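Local coordinates for A-type flavoprotein (Giardia intestinalis, PDB 2Q9U) that probably scavenges dioxygen by reducing it at a diiron centre, with electrons that reach the metals through a bound flavin mononucleotide, at residues T270-M273 and A274-L278; G348-G351 and W352-A356. One frame throughout, in Å; residues are numbered along the deposited sequence.

Contact 1: T270-M273 and A274-L278; sequences THRM and ALALL. With FMN (flavin mononucleotide), chain F.
Phosphate oxygen O1P of FMN is gripped twice by Thr270: the hydroxyl OG1 donates to it at 2.7 Å and the backbone N at 2.9 Å. Both donors can serve one oxygen because chi1 of -55° sets OG1 beside its own backbone N and leaves CG2 to pack on Gly348. Behind this first turn the helix runs on through regular i to i+4 bonds, from Ala274 N to Thr270 O (2.9 Å) through to Leu277 N to Met273 O, the straightest of the four at 170°. The side chains pack one turn apart. His271 and Leu275 slant across one another, with Leu275 CD1 lying 3.7 Å from His271 NE2, oblique to the ring; on the ring's other nitrogen, ND1 is hydrogen-bonded to Glu292. In Arg272 a bend at chi2 (73°) carries the guanidinium forward along the helix, toward the following turn, until NH1 sits 3.7 Å from Leu275 CB, with Ala276 N near the plane of the group at its edge. Met273 reaches Leu389 and Ala392 of helix 386-409, where Ala276 packs too, while Ala274 and Leu275 lie against Leu290 of strand 287-292. The outer side meets the second subunit, whose Met26 and Glu64 pack on His271 and Leu275. With its amino-terminal end, where the helix dipole would favour an anion, directed at the phosphate, helix 269-283 is the helix of the first beta-alpha-beta crossover, between strands 258-263 and 287-292, and supplies part of the phosphate-binding site of a flavodoxin-like fold.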
ATOM      1  N   THR A 270       0.749 -16.996  17.525  1.00 17.63           N
ATOM      2  CA  THR A 270      -0.281 -17.683  16.725  1.00 17.53           C
ATOM      3  C   THR A 270       0.309 -18.080  15.357  1.00 17.12           C
ATOM      4  O   THR A 270       0.018 -19.162  14.814  1.00 16.67           O
ATOM      5  CB  THR A 270      -1.577 -16.849  16.536  1.00 17.98           C
ATOM      6  OG1 THR A 270      -2.108 -16.462  17.809  1.00 17.27           O
ATOM      7  CG2 THR A 270      -2.644 -17.677  15.809  1.00 17.95           C
ATOM      8  N   HIS A 271       1.132 -17.193  14.805  1.00 16.60           N
ATOM      9  CA  HIS A 271       1.903 -17.496  13.584  1.00 16.44           C
ATOM     10  C   HIS A 271       2.830 -18.721  13.709  1.00 16.23           C
ATOM     11  O   HIS A 271       2.839 -19.589  12.829  1.00 16.67           O
ATOM     12  CB  HIS A 271       2.700 -16.279  13.127  1.00 15.93           C
ATOM     13  CG  HIS A 271       3.482 -16.531  11.883  1.00 17.30           C
ATOM     14  ND1 HIS A 271       2.949 -16.348  10.626  1.00 16.63           N
ATOM     15  CD2 HIS A 271       4.735 -17.023  11.694  1.00 16.80           C
ATOM     16  CE1 HIS A 271       3.848 -16.686   9.718  1.00 16.43           C
ATOM     17  NE2 HIS A 271       4.937 -17.097  10.338  1.00 18.92           N
ATOM     18  N   ARG A 272       3.618 -18.803  14.777  1.00 16.66           N
ATOM     19  CA  ARG A 272       4.509 -19.959  14.969  1.00 16.65           C
ATOM     20  C   ARG A 272       3.728 -21.278  15.136  1.00 16.54           C
ATOM     21  O   ARG A 272       4.128 -22.315  14.603  1.00 16.18           O
ATOM     22  CB  ARG A 272       5.438 -19.771  16.167  1.00 17.45           C
ATOM     23  CG  ARG A 272       6.416 -20.951  16.386  1.00 16.71           C
ATOM     24  CD  ARG A 272       7.498 -20.934  15.309  1.00 17.72           C
ATOM     25  NE  ARG A 272       8.353 -22.134  15.252  1.00 18.02           N
ATOM     26  CZ  ARG A 272       8.004 -23.322  14.745  1.00 18.91           C
ATOM     27  NH1 ARG A 272       6.776 -23.557  14.288  1.00 16.64           N
ATOM     28  NH2 ARG A 272       8.898 -24.296  14.726  1.00 19.75           N
ATOM     29  N   MET A 273       2.619 -21.232  15.858  1.00 16.20           N
ATOM     30  CA  MET A 273       1.782 -22.425  15.979  1.00 15.96           C
ATOM     31  C   MET A 273       1.218 -22.818  14.612  1.00 15.65           C
ATOM     32  O   MET A 273       1.104 -24.019  14.289  1.00 15.94           O
ATOM     33  CB  MET A 273       0.657 -22.210  16.963  1.00 16.14           C
ATOM     34  CG  MET A 273       1.128 -22.082  18.377  1.00 18.19           C
ATOM     35  SD  MET A 273       1.475 -23.703  19.058  1.00 21.30           S
ATOM     36  CE  MET A 273      -0.219 -24.162  19.471  1.00 16.46           C
ATOM     37  N   ALA A 274       0.859 -21.806  13.815  1.00 14.84           N
ATOM     38  CA  ALA A 274       0.384 -22.037  12.445  1.00 14.23           C
ATOM     39  C   ALA A 274       1.407 -22.785  11.636  1.00 14.06           C
ATOM     40  O   ALA A 274       1.041 -23.696  10.878  1.00 12.89           O
ATOM     41  CB  ALA A 274       0.015 -20.706  11.739  1.00 14.82           C
ATOM     42  N   LEU A 275       2.689 -22.420  11.779  1.00 13.31           N
ATOM     43  CA  LEU A 275       3.739 -23.110  11.021  1.00 13.29           C
ATOM     44  C   LEU A 275       3.854 -24.593  11.416  1.00 13.08           C
ATOM     45  O   LEU A 275       4.086 -25.459  10.572  1.00 12.93           O
ATOM     46  CB  LEU A 275       5.103 -22.403  11.189  1.00 12.15           C
ATOM     47  CG  LEU A 275       5.295 -21.048  10.492  1.00 13.80           C
ATOM     48  CD1 LEU A 275       6.584 -20.374  11.003  1.00 12.65           C
ATOM     49  CD2 LEU A 275       5.339 -21.228   8.953  1.00 12.38           C
ATOM     50  N   ALA A 276       3.739 -24.881  12.709  1.00 13.14           N
ATOM     51  CA  ALA A 276       3.802 -26.273  13.187  1.00 13.72           C
ATOM     52  C   ALA A 276       2.614 -27.088  12.650  1.00 13.39           C
ATOM     53  O   ALA A 276       2.775 -28.233  12.211  1.00 13.89           O
ATOM     54  CB  ALA A 276       3.829 -26.326  14.747  1.00 12.30           C
ATOM     55  N   LEU A 277       1.429 -26.495  12.712  1.00 13.95           N
ATOM     56  CA  LEU A 277       0.231 -27.122  12.152  1.00 13.53           C
ATOM     57  C   LEU A 277       0.428 -27.423  10.662  1.00 13.46           C
ATOM     58  O   LEU A 277       0.060 -28.489  10.169  1.00 12.31           O
ATOM     59  CB  LEU A 277      -0.996 -26.238  12.363  1.00 13.84           C
ATOM     60  CG  LEU A 277      -2.323 -26.879  11.949  1.00 14.97           C
ATOM     61  CD1 LEU A 277      -3.325 -26.818  13.076  1.00 17.80           C
ATOM     62  CD2 LEU A 277      -2.895 -26.203  10.744  1.00 17.85           C
ATOM     63  N   LEU A 278       0.980 -26.448   9.944  1.00 13.16           N
ATOM     64  CA  LEU A 278       1.207 -26.574   8.500  1.00 14.41           C
ATOM     65  C   LEU A 278       2.150 -27.736   8.158  1.00 14.57           C
ATOM     66  O   LEU A 278       1.889 -28.523   7.217  1.00 14.42           O
ATOM     67  CB  LEU A 278       1.811 -25.266   8.003  1.00 14.35           C
ATOM     68  CG  LEU A 278       1.551 -24.829   6.588  1.00 17.47           C
ATOM     69  CD1 LEU A 278       0.105 -24.329   6.480  1.00 15.26           C
ATOM     70  CD2 LEU A 278       2.590 -23.747   6.171  1.00 16.12           C
TER
HETATM   71  N1  FMN F 601      -6.178 -11.055  25.385  1.00 19.68           N
HETATM   72  C2  FMN F 601      -7.414 -11.415  25.834  1.00 19.27           C
HETATM   73  O2  FMN F 601      -7.568 -12.516  26.387  1.00 20.57           O
HETATM   74  N3  FMN F 601      -8.476 -10.540  25.701  1.00 19.73           N
HETATM   75  C4  FMN F 601      -8.325  -9.311  25.080  1.00 19.31           C
HETATM   76  O4  FMN F 601      -9.338  -8.645  24.873  1.00 16.51           O
HETATM   77  C4A FMN F 601      -7.055  -8.938  24.602  1.00 18.17           C
HETATM   78  N5  FMN F 601      -6.825  -7.705  24.000  1.00 18.96           N
HETATM   79  C5A FMN F 601      -5.543  -7.390  23.561  1.00 20.41           C
HETATM   80  C6  FMN F 601      -5.295  -6.156  22.951  1.00 20.29           C
HETATM   81  C7  FMN F 601      -4.009  -5.820  22.495  1.00 20.32           C
HETATM   82  C7M FMN F 601      -3.763  -4.407  22.036  1.00 22.03           C
HETATM   83  C8  FMN F 601      -2.953  -6.716  22.656  1.00 19.96           C
HETATM   84  C8M FMN F 601      -1.584  -6.442  22.085  1.00 21.77           C
HETATM   85  C9  FMN F 601      -3.195  -7.945  23.267  1.00 19.80           C
HETATM   86  C9A FMN F 601      -4.481  -8.291  23.722  1.00 19.23           C
HETATM   87  N10 FMN F 601      -4.719  -9.526  24.323  1.00 19.59           N
HETATM   88  C10 FMN F 601      -5.984  -9.831  24.779  1.00 19.73           C
HETATM   89  C1' FMN F 601      -3.626 -10.533  24.523  1.00 20.22           C
HETATM   90  C2' FMN F 601      -3.269 -11.270  23.234  1.00 20.40           C
HETATM   91  O2' FMN F 601      -4.323 -12.120  22.785  1.00 19.57           O
HETATM   92  C3' FMN F 601      -1.952 -11.991  23.529  1.00 20.66           C
HETATM   93  O3' FMN F 601      -0.931 -11.005  23.539  1.00 20.13           O
HETATM   94  C4' FMN F 601      -1.572 -13.061  22.527  1.00 19.49           C
HETATM   95  O4' FMN F 601      -0.485 -13.818  23.040  1.00 22.70           O
HETATM   96  C5' FMN F 601      -1.147 -12.463  21.191  1.00 21.09           C
HETATM   97  O5' FMN F 601      -1.021 -13.504  20.239  1.00 16.94           O
HETATM   98  P   FMN F 601       0.010 -13.319  19.040  1.00 20.20           P
HETATM   99  O1P FMN F 601      -0.363 -14.373  18.012  1.00 17.49           O
HETATM  100  O2P FMN F 601      -0.166 -11.927  18.506  1.00 20.92           O
HETATM  101  O3P FMN F 601       1.444 -13.509  19.505  1.00 17.30           O

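Contact 2: G348-G351 and W352-A356. With FMN (flavin mononucleotide), chain F.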
ATOM      1  N   GLY A 348      -5.575 -20.276  18.390  1.00 14.58           N
ATOM      2  CA  GLY A 348      -5.117 -18.918  18.646  1.00 15.35           C
ATOM      3  C   GLY A 348      -4.702 -18.679  20.068  1.00 15.97           C
ATOM      4  O   GLY A 348      -5.128 -19.394  20.971  1.00 16.30           O
ATOM      5  N   ALA A 349      -3.863 -17.668  20.243  1.00 15.35           N
ATOM      6  CA  ALA A 349      -3.399 -17.232  21.565  1.00 15.93           C
ATOM      7  C   ALA A 349      -4.424 -16.356  22.268  1.00 16.05           C
ATOM      8  O   ALA A 349      -5.311 -15.789  21.647  1.00 16.33           O
ATOM      9  CB  ALA A 349      -2.064 -16.486  21.409  1.00 14.55           C
ATOM     10  N   PHE A 350      -4.310 -16.232  23.585  1.00 17.02           N
ATOM     11  CA  PHE A 350      -5.059 -15.210  24.307  1.00 17.56           C
ATOM     12  C   PHE A 350      -4.236 -14.804  25.529  1.00 18.67           C
ATOM     13  O   PHE A 350      -3.269 -15.487  25.892  1.00 18.48           O
ATOM     14  CB  PHE A 350      -6.461 -15.707  24.710  1.00 18.40           C
ATOM     15  CG  PHE A 350      -6.445 -16.862  25.686  1.00 18.64           C
ATOM     16  CD1 PHE A 350      -6.345 -18.169  25.238  1.00 21.23           C
ATOM     17  CD2 PHE A 350      -6.507 -16.627  27.063  1.00 23.45           C
ATOM     18  CE1 PHE A 350      -6.328 -19.257  26.153  1.00 22.89           C
ATOM     19  CE2 PHE A 350      -6.486 -17.698  27.988  1.00 23.55           C
ATOM     20  CZ  PHE A 350      -6.391 -19.008  27.528  1.00 22.48           C
ATOM     21  N   GLY A 351      -4.622 -13.693  26.135  1.00 18.97           N
ATOM     22  CA  GLY A 351      -3.917 -13.144  27.282  1.00 21.03           C
ATOM     23  C   GLY A 351      -4.608 -13.481  28.583  1.00 21.86           C
ATOM     24  O   GLY A 351      -3.952 -13.918  29.537  1.00 24.11           O
ATOM     25  N   TRP A 352      -5.913 -13.254  28.649  1.00 21.35           N
ATOM     26  CA  TRP A 352      -6.649 -13.470  29.898  1.00 21.51           C
ATOM     27  C   TRP A 352      -7.998 -14.129  29.715  1.00 22.27           C
ATOM     28  O   TRP A 352      -8.447 -14.860  30.597  1.00 23.07           O
ATOM     29  CB  TRP A 352      -6.796 -12.175  30.710  1.00 21.53           C
ATOM     30  CG  TRP A 352      -7.272 -10.986  29.934  1.00 20.04           C
ATOM     31  CD1 TRP A 352      -8.549 -10.532  29.825  1.00 20.64           C
ATOM     32  CD2 TRP A 352      -6.459 -10.111  29.143  1.00 19.78           C
ATOM     33  NE1 TRP A 352      -8.584  -9.412  29.022  1.00 21.06           N
ATOM     34  CE2 TRP A 352      -7.308  -9.137  28.593  1.00 20.36           C
ATOM     35  CE3 TRP A 352      -5.086 -10.064  28.850  1.00 19.59           C
ATOM     36  CZ2 TRP A 352      -6.835  -8.112  27.757  1.00 21.85           C
ATOM     37  CZ3 TRP A 352      -4.614  -9.049  28.018  1.00 20.58           C
ATOM     38  CH2 TRP A 352      -5.494  -8.087  27.483  1.00 20.79           C
ATOM     39  N   SER A 353      -8.630 -13.907  28.566  1.00 22.52           N
ATOM     40  CA  SER A 353      -9.943 -14.475  28.306  1.00 22.62           C
ATOM     41  C   SER A 353     -10.029 -14.934  26.853  1.00 21.82           C
ATOM     42  O   SER A 353      -9.896 -14.137  25.938  1.00 22.04           O
ATOM     43  CB  SER A 353     -11.056 -13.477  28.651  1.00 23.02           C
ATOM     44  OG  SER A 353     -12.350 -13.979  28.287  1.00 26.05           O
ATOM     45  N   ASN A 354     -10.193 -16.240  26.671  1.00 20.63           N
ATOM     46  CA  ASN A 354     -10.245 -16.859  25.344  1.00 19.86           C
ATOM     47  C   ASN A 354     -11.540 -16.529  24.598  1.00 18.10           C
ATOM     48  O   ASN A 354     -12.600 -17.082  24.907  1.00 18.30           O
ATOM     49  CB  ASN A 354     -10.042 -18.375  25.477  1.00 20.32           C
ATOM     50  CG  ASN A 354     -10.238 -19.124  24.157  1.00 22.42           C
ATOM     51  OD1 ASN A 354      -9.781 -18.674  23.102  1.00 23.82           O
ATOM     52  ND2 ASN A 354     -10.928 -20.267  24.216  1.00 21.69           N
ATOM     53  N   ARG A 355     -11.467 -15.619  23.633  1.00 16.09           N
ATOM     54  CA  ARG A 355     -12.681 -15.212  22.897  1.00 15.36           C
ATOM     55  C   ARG A 355     -12.616 -15.383  21.381  1.00 14.94           C
ATOM     56  O   ARG A 355     -13.635 -15.667  20.748  1.00 13.91           O
ATOM     57  CB  ARG A 355     -13.104 -13.767  23.239  1.00 15.87           C
ATOM     58  CG  ARG A 355     -13.448 -13.558  24.745  1.00 17.85           C
ATOM     59  CD  ARG A 355     -14.792 -14.256  25.148  1.00 19.80           C
ATOM     60  NE  ARG A 355     -15.926 -13.644  24.462  1.00 23.13           N
ATOM     61  CZ  ARG A 355     -16.543 -12.516  24.831  1.00 25.62           C
ATOM     62  NH1 ARG A 355     -16.173 -11.842  25.921  1.00 25.05           N
ATOM     63  NH2 ARG A 355     -17.547 -12.059  24.095  1.00 22.33           N
ATOM     64  N   ALA A 356     -11.428 -15.217  20.808  1.00 14.63           N
ATOM     65  CA  ALA A 356     -11.286 -15.275  19.342  1.00 14.40           C
ATOM     66  C   ALA A 356     -11.638 -16.669  18.803  1.00 14.11           C
ATOM     67  O   ALA A 356     -12.403 -16.797  17.851  1.00 14.54           O
ATOM     68  CB  ALA A 356      -9.882 -14.878  18.930  1.00 13.94           C
TER
HETATM   69  N1  FMN F 601      -6.178 -11.055  25.385  1.00 19.68           N
HETATM   70  C2  FMN F 601      -7.414 -11.415  25.834  1.00 19.27           C
HETATM   71  O2  FMN F 601      -7.568 -12.516  26.387  1.00 20.57           O
HETATM   72  N3  FMN F 601      -8.476 -10.540  25.701  1.00 19.73           N
HETATM   73  C4  FMN F 601      -8.325  -9.311  25.080  1.00 19.31           C
HETATM   74  O4  FMN F 601      -9.338  -8.645  24.873  1.00 16.51           O
HETATM   75  C4A FMN F 601      -7.055  -8.938  24.602  1.00 18.17           C
HETATM   76  N5  FMN F 601      -6.825  -7.705  24.000  1.00 18.96           N
HETATM   77  C5A FMN F 601      -5.543  -7.390  23.561  1.00 20.41           C
HETATM   78  C6  FMN F 601      -5.295  -6.156  22.951  1.00 20.29           C
HETATM   79  C7  FMN F 601      -4.009  -5.820  22.495  1.00 20.32           C
HETATM   80  C7M FMN F 601      -3.763  -4.407  22.036  1.00 22.03           C
HETATM   81  C8  FMN F 601      -2.953  -6.716  22.656  1.00 19.96           C
HETATM   82  C8M FMN F 601      -1.584  -6.442  22.085  1.00 21.77           C
HETATM   83  C9  FMN F 601      -3.195  -7.945  23.267  1.00 19.80           C
HETATM   84  C9A FMN F 601      -4.481  -8.291  23.722  1.00 19.23           C
HETATM   85  N10 FMN F 601      -4.719  -9.526  24.323  1.00 19.59           N
HETATM   86  C10 FMN F 601      -5.984  -9.831  24.779  1.00 19.73           C
HETATM   87  C1' FMN F 601      -3.626 -10.533  24.523  1.00 20.22           C
HETATM   88  C2' FMN F 601      -3.269 -11.270  23.234  1.00 20.40           C
HETATM   89  O2' FMN F 601      -4.323 -12.120  22.785  1.00 19.57           O
HETATM   90  C3' FMN F 601      -1.952 -11.991  23.529  1.00 20.66           C
HETATM   91  O3' FMN F 601      -0.931 -11.005  23.539  1.00 20.13           O
HETATM   92  C4' FMN F 601      -1.572 -13.061  22.527  1.00 19.49           C
HETATM   93  O4' FMN F 601      -0.485 -13.818  23.040  1.00 22.70           O
HETATM   94  C5' FMN F 601      -1.147 -12.463  21.191  1.00 21.09           C
HETATM   95  O5' FMN F 601      -1.021 -13.504  20.239  1.00 16.94           O
HETATM   96  P   FMN F 601       0.010 -13.319  19.040  1.00 20.20           P
HETATM   97  O1P FMN F 601      -0.363 -14.373  18.012  1.00 17.49           O
HETATM   98  O2P FMN F 601      -0.166 -11.927  18.506  1.00 20.92           O
HETATM   99  O3P FMN F 601       1.444 -13.509  19.505  1.00 17.30           O
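Chi1 of 64° in Phe350 and 48° in Trp352 places each CG between the backbone N and the carbonyl carbon, so that one ring turns back toward Asn354 while the other reaches over the flavin. The segment is a flavin-binding loop of the flavodoxin-like fold, leaving strand 344-350 and leading to helix 356-367. Trp352 lays a face of its indole on the pyrimidine side of the isoalloxazine: FMN C2 lies 3.5 Å above the plane, over its centre, and CZ2 comes within 3.3 Å of FMN C4A. Trp153 of the third subunit meets Trp352 edge-to-face. This residue follows His152 of the diiron pocket, consistent with electron transfer from the flavin of one subunit to the metals of another. Three successive backbone N-H groups converge on carbonyl oxygen O2 of FMN. Ser353 N donates to FMN O2 at 2.8 Å and Trp352 N to the same O2 at 2.9 Å, both nearly straight. Gly351 N, at 3.2 Å, divides its hydrogen between O2 and N1 and makes a more bent bond to each. Such a cluster of donors would draw electron density toward N1 and O2, and so would probably favour the reduced, anionic flavin. O2 also lies near the plane of the Phe350 ring, off its edge. Farther along the cofactor, Ala349 CB packs 3.4 Å from O5' of the ribityl phosphate. The loop closes at Thr317, whose OG1 is hydrogen-bonded to the backbone N of both Arg355 and Ala356. Across the turn Asn354 contributes a CH-pi contact: its CB stands over a face of the Phe350 ring, 3.8 Å from the centroid and 15° off the ring normal.

How the contacts relate
Both contacts belong to the flavodoxin-like part of the chain and hold opposite ends of one FMN. Contact 1 is buried within a helix beside the parallel sheet; contact 2 lies near the surface, in a loop beyond a strand of that sheet. The chemistry differs accordingly. In 270-278 a helix start holds the phosphate, and its side chains pack one turn apart along the helix; in 348-356 the loop backbone reads the polar edge of the flavin, and aromatic rings do the packing. The two meet where Thr270 OG1 lies 3.2 Å from Ala349 N, a probable hydrogen bond, and their centres are about 16 Å apart. Each also borders a different neighbouring subunit.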